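Protein phosphatase Slingshot homolog 2 (Homo sapiens, PDB 2NT2) dephosphorylates and so activates the actin-depolymerising factor cofilin through its dual-specificity phosphatase catalytic domain, the part in this structure, thereby regulating actin filament dynamics. Local coordinates at residues T125-P129 and S130-Q134. The protein carries 1 engineered substitution. Numbering follows the deposited sequence.
Sequences TKPNP and SFMRQ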
# COMPACT_ATOMS: atom_id res chain seq x y z
N THR A 125 -3.94 -10.20 -4.89
CA THR A 125 -4.42 -8.83 -4.99
C THR A 125 -5.81 -8.77 -5.62
O THR A 125 -6.06 -9.29 -6.70
CB THR A 125 -3.48 -7.92 -5.81
OG1 THR A 125 -3.24 -8.52 -7.08
CG2 THR A 125 -2.14 -7.78 -5.10
N LYS A 126 -6.70 -8.08 -4.92
CA LYS A 126 -8.10 -8.01 -5.34
C LYS A 126 -8.79 -6.84 -4.64
O LYS A 126 -9.48 -7.02 -3.64
CB LYS A 126 -8.81 -9.33 -5.03
CG LYS A 126 -10.32 -9.30 -5.19
CD LYS A 126 -10.86 -10.68 -5.51
CE LYS A 126 -12.16 -10.61 -6.29
NZ LYS A 126 -12.01 -11.08 -7.70
N PRO A 127 -8.58 -5.64 -5.18
CA PRO A 127 -9.27 -4.46 -4.63
C PRO A 127 -10.77 -4.66 -4.65
O PRO A 127 -11.32 -5.27 -5.57
CB PRO A 127 -8.83 -3.34 -5.57
CG PRO A 127 -7.52 -3.81 -6.13
CD PRO A 127 -7.69 -5.30 -6.30
N ASN A 128 -11.45 -4.17 -3.61
CA ASN A 128 -12.91 -4.33 -3.59
C ASN A 128 -13.53 -3.45 -4.67
O ASN A 128 -12.94 -2.45 -5.09
CB ASN A 128 -13.45 -4.09 -2.20
CG ASN A 128 -13.81 -2.70 -1.76
OD1 ASN A 128 -14.27 -1.84 -2.51
ND2 ASN A 128 -13.63 -2.44 -0.46
N PRO A 129 -14.71 -3.83 -5.16
CA PRO A 129 -15.30 -3.22 -6.36
C PRO A 129 -15.36 -1.70 -6.27
O PRO A 129 -15.14 -1.01 -7.28
CB PRO A 129 -16.72 -3.79 -6.38
CG PRO A 129 -16.61 -5.09 -5.67
CD PRO A 129 -15.59 -4.88 -4.59
N SER A 130 -15.65 -1.18 -5.08
CA SER A 130 -15.61 0.27 -4.86
C SER A 130 -14.19 0.79 -4.94
O SER A 130 -13.92 1.89 -5.43
CB SER A 130 -16.23 0.63 -3.52
OG SER A 130 -15.95 1.97 -3.15
N PHE A 131 -13.22 -0.01 -4.48
CA PHE A 131 -11.83 0.45 -4.60
C PHE A 131 -11.43 0.46 -6.07
O PHE A 131 -10.69 1.34 -6.51
CB PHE A 131 -10.90 -0.43 -3.77
CG PHE A 131 -11.06 -0.20 -2.27
CD1 PHE A 131 -10.38 -0.99 -1.35
CD2 PHE A 131 -11.89 0.80 -1.80
CE1 PHE A 131 -10.54 -0.78 0.00
CE2 PHE A 131 -12.05 1.03 -0.44
CZ PHE A 131 -11.36 0.23 0.46
N MET A 132 -11.96 -0.49 -6.83
CA MET A 132 -11.67 -0.50 -8.26
C MET A 132 -12.22 0.73 -8.96
O MET A 132 -11.54 1.35 -9.77
CB MET A 132 -12.19 -1.78 -8.92
CG MET A 132 -11.58 -3.06 -8.39
SD MET A 132 -10.07 -3.54 -9.25
CE MET A 132 -8.93 -2.28 -8.70
N ARG A 133 -13.46 1.09 -8.66
CA ARG A 133 -14.07 2.28 -9.24
C ARG A 133 -13.20 3.50 -8.97
O ARG A 133 -13.02 4.36 -9.83
CB ARG A 133 -15.47 2.49 -8.66
CG ARG A 133 -16.44 3.18 -9.60
CD ARG A 133 -16.90 4.52 -9.04
NE ARG A 133 -18.34 4.62 -8.90
CZ ARG A 133 -19.17 5.22 -9.74
NH1 ARG A 133 -18.69 5.80 -10.84
NH2 ARG A 133 -20.47 5.24 -9.49
N GLN A 134 -12.66 3.57 -7.76
CA GLN A 134 -11.90 4.74 -7.34
C GLN A 134 -10.55 4.85 -8.03
O GLN A 134 -10.09 5.96 -8.31
CB GLN A 134 -11.70 4.72 -5.81
CG GLN A 134 -12.94 5.16 -5.05
CD GLN A 134 -13.00 4.61 -3.64
OE1 GLN A 134 -12.12 4.88 -2.82
NE2 GLN A 134 -14.04 3.84 -3.37
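The side-chain amide of N128 lies over one face of the F131 ring. The two planes are 24° apart, and ND2 of N128 sits above the ring centre, 3.5 Å from CE1 of F131. The other end of the amide turns to the backbone: OD1 of N128 accepts from N of F131 at 2.9 Å, with the donor above the carbonyl plane. CG of N128 stands between its own N and carbonyl carbon (chi1 88°), which turns the amide toward N and the ring of F131. With that bond N128 is the N-cap of helix 129-143, the last helix of this dual-specificity phosphatase catalytic chain. Its backbone O accepts from N of M132 at 2.8 Å, and the next helical bond runs from N of R133 to O of P129. P127 packs on M132, whose bent chain brings CE tightly to CB of P127, at 3.3 Å. An alanine in place of F131 would probably leave the N128 amide without the ring it stacks on. Further out, OD1 of D57 accepts from ND2 of N128, and the backbone N of N128 is hydrogen-bonded to OG of S93. The F131 side chain is about 8 Å from that of S88, an engineered residue at the phosphocysteine site.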